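Local coordinates for hypothetical protein Ta0583 (Thermoplasma acidophilum, PDB 2FSJ), which polymerizes into bundles of helical filaments in a reaction that requires a nucleoside triphosphate, optimally ATP, as an archaeal homolog of actin, at residues A[191-196]-A[202-207]; A[168-173]-A[212-217]. All blocks are in the same frame, centred on the assembly; numbering follows the deposited sequence.

Contact 1. Residues A[191-196]-A[202-207]; sequences YGVVID and TDVLTI
The ring of Tyr-191 meets Thr-206 obliquely: methyl CG2 of Thr-206 lies 4.0 Å from CG of Tyr-191, and the carbonyl oxygen of Ile-207 stands near the CD1 side. With its CG beside the backbone N (chi1 -68°), the ring leans toward the end of strand 202-208, where Val-215 and Leu-218 also touch it; its OH makes a weak hydrogen bond with Arg-296 NH1. Were the ring cut back to an alanine, the Thr-206 methyl would probably lose its aromatic neighbour and Arg-296 its weak hydrogen bond, with a gap opening beside Val-215 and Leu-218. Between the backbones, Val-194 N points almost straight at Leu-205 O (2.8 Å, 178°). Six backbone hydrogen bonds in all join Gly-192, Val-194 and Asp-196 to Ile-207, Leu-205 and Asp-203 in an antiparallel beta hairpin. Its turn holds the ATP-binding Ser-199, consistent with the second phosphate-binding hairpin of actin-like ATPases. Glycine suits position 192 because a CB would be pressed against CG2 of Ile-207, which already sits 3.4 Å from Gly-192 O. Beta-branched residues, which favour extended backbones, fill the face of Val-193, Ile-195, Val-204 and Thr-206. There CG1 of Val-193 meets CG1 of Val-204 at 3.8 Å, and helix 268-290 packs against Ile-195, Val-204 and Thr-206. The threonine hydroxyls find backbone partners within the fold, OG1 of Thr-206 at Leu-218 O and OG1 of Thr-202 at Ile-224 O. On the other face Asp-196 and Asp-203 approach through their CB atoms, 4.1 Å apart, whereas their carboxylates do not touch; OD2 of Asp-196 is hydrogen-bonded to a glycerol, probably from the crystallisation liquor, and takes a weak hydrogen bond from Gln-171 NE2.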
loop_
_atom_site.group_PDB
_atom_site.type_symbol
_atom_site.label_atom_id
_atom_site.label_comp_id
_atom_site.label_asym_id
_atom_site.label_seq_id
_atom_site.Cartn_x
_atom_site.Cartn_y
_atom_site.Cartn_z
ATOM N N TYR A 191 -12.946 -20.460 0.985
ATOM C CA TYR A 191 -12.249 -19.325 0.405
ATOM C C TYR A 191 -11.914 -18.292 1.488
ATOM O O TYR A 191 -12.641 -18.124 2.464
ATOM C CB TYR A 191 -13.112 -18.636 -0.689
ATOM C CG TYR A 191 -13.361 -19.434 -1.967
ATOM C CD1 TYR A 191 -12.503 -20.445 -2.364
ATOM C CD2 TYR A 191 -14.458 -19.187 -2.764
ATOM C CE1 TYR A 191 -12.715 -21.167 -3.499
ATOM C CE2 TYR A 191 -14.675 -19.923 -3.956
ATOM C CZ TYR A 191 -13.800 -20.909 -4.294
ATOM O OH TYR A 191 -13.938 -21.655 -5.424
ATOM N N GLY A 192 -10.765 -17.651 1.328
ATOM C CA GLY A 192 -10.416 -16.421 2.027
ATOM C C GLY A 192 -10.677 -15.274 1.050
ATOM O O GLY A 192 -10.319 -15.349 -0.105
ATOM N N VAL A 193 -11.247 -14.194 1.532
ATOM C CA VAL A 193 -11.450 -13.008 0.740
ATOM C C VAL A 193 -10.734 -11.845 1.416
ATOM O O VAL A 193 -11.080 -11.421 2.535
ATOM C CB VAL A 193 -12.975 -12.696 0.485
ATOM C CG1 VAL A 193 -13.107 -11.436 -0.391
ATOM C CG2 VAL A 193 -13.662 -13.850 -0.186
ATOM N N VAL A 194 -9.716 -11.326 0.737
ATOM C CA VAL A 194 -8.922 -10.215 1.240
ATOM C C VAL A 194 -9.411 -8.945 0.571
ATOM O O VAL A 194 -9.400 -8.863 -0.656
ATOM C CB VAL A 194 -7.402 -10.396 0.914
ATOM C CG1 VAL A 194 -6.614 -9.195 1.423
ATOM C CG2 VAL A 194 -6.866 -11.726 1.591
ATOM N N ILE A 195 -9.873 -7.989 1.373
ATOM C CA ILE A 195 -10.480 -6.751 0.899
ATOM C C ILE A 195 -9.551 -5.595 1.308
ATOM O O ILE A 195 -9.437 -5.252 2.491
ATOM C CB ILE A 195 -11.885 -6.592 1.496
ATOM C CG1 ILE A 195 -12.776 -7.788 1.122
ATOM C CG2 ILE A 195 -12.514 -5.274 1.007
ATOM C CD1 ILE A 195 -14.017 -7.918 1.986
ATOM N N ASP A 196 -8.815 -5.053 0.344
ATOM C CA ASP A 196 -7.773 -4.044 0.613
ATOM C C ASP A 196 -8.277 -2.673 0.180
ATOM O O ASP A 196 -8.311 -2.378 -0.998
ATOM C CB ASP A 196 -6.566 -4.446 -0.192
ATOM C CG ASP A 196 -5.319 -3.670 0.149
ATOM O OD1 ASP A 196 -5.389 -2.608 0.807
ATOM O OD2 ASP A 196 -4.202 -4.086 -0.238
ATOM N N THR A 202 -10.033 -0.384 -4.412
ATOM C CA THR A 202 -10.234 -1.491 -3.507
ATOM C C THR A 202 -9.946 -2.838 -4.226
ATOM O O THR A 202 -10.634 -3.243 -5.159
ATOM C CB THR A 202 -11.669 -1.442 -2.905
ATOM O OG1 THR A 202 -11.827 -0.231 -2.135
ATOM C CG2 THR A 202 -11.876 -2.629 -1.877
ATOM N N ASP A 203 -8.903 -3.515 -3.762
ATOM C CA ASP A 203 -8.379 -4.732 -4.393
ATOM C C ASP A 203 -8.973 -5.889 -3.602
ATOM O O ASP A 203 -8.758 -6.013 -2.364
ATOM C CB ASP A 203 -6.868 -4.705 -4.280
ATOM C CG ASP A 203 -6.194 -5.726 -5.146
ATOM O OD1 ASP A 203 -5.983 -5.400 -6.350
ATOM O OD2 ASP A 203 -5.870 -6.873 -4.713
ATOM N N VAL A 204 -9.688 -6.752 -4.304
ATOM C CA VAL A 204 -10.330 -7.909 -3.695
ATOM C C VAL A 204 -9.663 -9.142 -4.262
ATOM O O VAL A 204 -9.725 -9.401 -5.478
ATOM C CB VAL A 204 -11.814 -7.927 -3.961
ATOM C CG1 VAL A 204 -12.492 -9.199 -3.351
ATOM C CG2 VAL A 204 -12.457 -6.585 -3.474
ATOM N N LEU A 205 -9.015 -9.887 -3.385
ATOM C CA LEU A 205 -8.364 -11.122 -3.767
ATOM C C LEU A 205 -9.032 -12.298 -3.050
ATOM O O LEU A 205 -9.052 -12.364 -1.798
ATOM C CB LEU A 205 -6.874 -11.053 -3.456
ATOM C CG LEU A 205 -6.291 -12.385 -3.923
ATOM C CD1 LEU A 205 -5.504 -12.323 -5.205
ATOM C CD2 LEU A 205 -5.697 -13.216 -2.840
ATOM N N THR A 206 -9.620 -13.186 -3.850
ATOM C CA THR A 206 -10.223 -14.426 -3.343
ATOM C C THR A 206 -9.215 -15.547 -3.520
ATOM O O THR A 206 -8.652 -15.715 -4.579
ATOM C CB THR A 206 -11.542 -14.700 -4.077
ATOM O OG1 THR A 206 -12.470 -13.670 -3.734
ATOM C CG2 THR A 206 -12.216 -16.016 -3.606
ATOM N N ILE A 207 -8.956 -16.237 -2.423
ATOM C CA ILE A 207 -7.975 -17.315 -2.338
ATOM C C ILE A 207 -8.628 -18.633 -1.889
ATOM O O ILE A 207 -9.451 -18.651 -0.990
ATOM C CB ILE A 207 -6.832 -16.849 -1.389
ATOM C CG1 ILE A 207 -5.528 -17.585 -1.668
ATOM C CG2 ILE A 207 -7.249 -16.904 0.076
ATOM C CD1 ILE A 207 -4.298 -16.986 -0.898
#

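Contact 2. Residues A[168-173]-A[212-217]; sequences MRPQGV and MEPVVE
A chi1 of 167° at Val-173 sets CG2 opposite the carbonyl carbon and directs this methyl at Pro-214. It lies 3.8 Å from CG of the proline ring, and the two side chains cross at about a right angle. Pro-170 adds a looser approach, its own CG 4.5 Å from the same CG of Pro-214. One proline carbon thus receives a methyl and a second proline ring, a small, purely apolar contact with no hydrogen bond across it. Compact, stiff residues fit such a place: neither proline has a flexible chain to be pinned, and the branched valine needs a single torsion to offer its methyl. The chain turns sharply between Pro-170 and Val-173, closed by a bond from Val-173 N to Pro-170 O of 3.0 Å. Gly-172, at the N-cap of helix 173-182, has a phi of 95° and backbone angles at which a CB would jam against the preceding carbonyl oxygen, so glycine is called for. The contact joins the two halves of the actin-like fold, linking the end of strand 158-170 in the large mixed sheet and the first residue of helix 173-182 to the weakly bonded start of strand 213-222, an outer strand of the smaller sheet. Phe-133 of helix 133-144 and Leu-130 pack on Pro-170, while Leu-205 of strand 202-208 touches both Val-173 and Pro-214.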
loop_
_atom_site.group_PDB
_atom_site.type_symbol
_atom_site.label_atom_id
_atom_site.label_comp_id
_atom_site.label_asym_id
_atom_site.label_seq_id
_atom_site.Cartn_x
_atom_site.Cartn_y
_atom_site.Cartn_z
ATOM N N MET A 168 7.994 -12.133 -6.517
ATOM C CA MET A 168 6.726 -11.414 -6.566
ATOM C C MET A 168 5.560 -12.310 -6.224
ATOM O O MET A 168 5.494 -13.438 -6.702
ATOM C CB MET A 168 6.517 -10.851 -7.968
ATOM C CG MET A 168 7.557 -9.831 -8.377
ATOM S SD MET A 168 7.410 -8.290 -7.494
ATOM C CE MET A 168 5.918 -7.481 -8.282
ATOM N N ARG A 169 4.598 -11.780 -5.470
ATOM C CA ARG A 169 3.332 -12.478 -5.225
ATOM C C ARG A 169 2.195 -11.511 -5.472
ATOM O O ARG A 169 2.426 -10.326 -5.298
ATOM C CB ARG A 169 3.255 -12.928 -3.789
ATOM C CG ARG A 169 4.121 -14.117 -3.460
ATOM C CD ARG A 169 3.743 -15.404 -4.191
ATOM N NE ARG A 169 4.655 -16.470 -3.801
ATOM C CZ ARG A 169 5.820 -16.738 -4.392
ATOM N NH1 ARG A 169 6.253 -16.044 -5.457
ATOM N NH2 ARG A 169 6.554 -17.743 -3.926
ATOM N N PRO A 170 0.994 -11.984 -5.847
ATOM C CA PRO A 170 -0.162 -11.097 -6.021
ATOM C C PRO A 170 -0.505 -10.365 -4.750
ATOM O O PRO A 170 -0.435 -10.946 -3.663
ATOM C CB PRO A 170 -1.286 -12.061 -6.439
ATOM C CG PRO A 170 -0.573 -13.151 -7.129
ATOM C CD PRO A 170 0.627 -13.355 -6.218
ATOM N N GLN A 171 -0.848 -9.076 -4.859
ATOM C CA GLN A 171 -1.321 -8.334 -3.732
ATOM C C GLN A 171 -2.554 -9.078 -3.128
ATOM O O GLN A 171 -3.410 -9.605 -3.867
ATOM C CB GLN A 171 -1.725 -6.922 -4.183
ATOM C CG GLN A 171 -2.138 -5.999 -3.061
ATOM C CD GLN A 171 -2.173 -4.527 -3.520
ATOM O OE1 GLN A 171 -1.235 -4.067 -4.189
ATOM N NE2 GLN A 171 -3.247 -3.831 -3.207
ATOM N N GLY A 172 -2.589 -9.167 -1.815
ATOM C CA GLY A 172 -3.552 -10.001 -1.127
ATOM C C GLY A 172 -3.048 -11.394 -0.775
ATOM O O GLY A 172 -3.350 -11.915 0.287
ATOM N N VAL A 173 -2.340 -12.026 -1.682
ATOM C CA VAL A 173 -1.722 -13.318 -1.389
ATOM C C VAL A 173 -0.623 -13.134 -0.344
ATOM O O VAL A 173 -0.484 -13.985 0.520
ATOM C CB VAL A 173 -1.168 -13.985 -2.675
ATOM C CG1 VAL A 173 -0.233 -15.165 -2.380
ATOM C CG2 VAL A 173 -2.317 -14.418 -3.551
ATOM N N MET A 212 -3.786 -22.213 -1.091
ATOM C CA MET A 212 -3.402 -20.791 -1.098
ATOM C C MET A 212 -3.198 -20.170 -2.443
ATOM O O MET A 212 -2.409 -19.200 -2.575
ATOM C CB MET A 212 -2.181 -20.549 -0.185
ATOM C CG MET A 212 -2.394 -21.057 1.227
ATOM S SD MET A 212 -3.618 -20.262 2.163
ATOM C CE MET A 212 -4.834 -20.858 1.770
ATOM N N GLU A 213 -3.953 -20.647 -3.429
ATOM C CA GLU A 213 -3.872 -20.101 -4.782
ATOM C C GLU A 213 -5.042 -19.145 -5.018
ATOM O O GLU A 213 -6.118 -19.421 -4.574
ATOM C CB GLU A 213 -3.855 -21.209 -5.829
ATOM C CG GLU A 213 -2.559 -21.993 -5.845
ATOM C CD GLU A 213 -1.369 -21.192 -6.366
ATOM O OE1 GLU A 213 -1.492 -20.644 -7.475
ATOM O OE2 GLU A 213 -0.355 -21.103 -5.636
ATOM N N PRO A 214 -4.824 -18.037 -5.724
ATOM C CA PRO A 214 -5.923 -17.151 -6.083
ATOM C C PRO A 214 -6.955 -17.799 -6.985
ATOM O O PRO A 214 -6.638 -18.679 -7.790
ATOM C CB PRO A 214 -5.233 -16.025 -6.876
ATOM C CG PRO A 214 -3.856 -16.129 -6.573
ATOM C CD PRO A 214 -3.547 -17.552 -6.269
ATOM N N VAL A 215 -8.200 -17.364 -6.803
ATOM C CA VAL A 215 -9.277 -17.724 -7.659
ATOM C C VAL A 215 -9.496 -16.501 -8.577
ATOM O O VAL A 215 -10.112 -15.493 -8.174
ATOM C CB VAL A 215 -10.560 -18.081 -6.868
ATOM C CG1 VAL A 215 -11.613 -18.557 -7.824
ATOM C CG2 VAL A 215 -10.266 -19.146 -5.761
ATOM N N VAL A 216 -8.975 -16.579 -9.790
ATOM C CA VAL A 216 -9.006 -15.433 -10.689
ATOM C C VAL A 216 -10.404 -14.960 -10.992
ATOM O O VAL A 216 -10.640 -13.757 -11.119
ATOM C CB VAL A 216 -8.164 -15.637 -11.984
ATOM C CG1 VAL A 216 -6.730 -15.908 -11.631
ATOM C CG2 VAL A 216 -8.711 -16.766 -12.848
ATOM N N GLU A 217 -11.366 -15.889 -11.021
ATOM C CA GLU A 217 -12.711 -15.557 -11.422
ATOM C C GLU A 217 -13.408 -14.702 -10.368
ATOM O O GLU A 217 -14.445 -14.093 -10.644
ATOM C CB GLU A 217 -13.520 -16.857 -11.646
ATOM C CG GLU A 217 -12.999 -17.684 -12.790
ATOM C CD GLU A 217 -11.864 -18.624 -12.405
ATOM O OE1 GLU A 217 -11.454 -18.613 -11.241
ATOM O OE2 GLU A 217 -11.361 -19.368 -13.299
#

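After the earlier strands of the large sheet, the chain completes strand 158-170, whose end supplies the start of 168-173, and then runs through helix 173-182 into strand 191-197. Contact 1 closes the short turn after that strand, bringing 202-207 back beside 191-196. Only then does the chain reach 212-217, where contact 2 closes a loop of 38 residues; the hairpin lies nested inside it, and the two do not cross. They adjoin where Thr-206 O receives a probable hydrogen bond from Val-215 N at 2.8 Å, because strands 202-208 and 213-222 are neighbours in one sheet. Contact 1 pairs the two central strands of that sheet, and contact 2 ties its edge to the larger one.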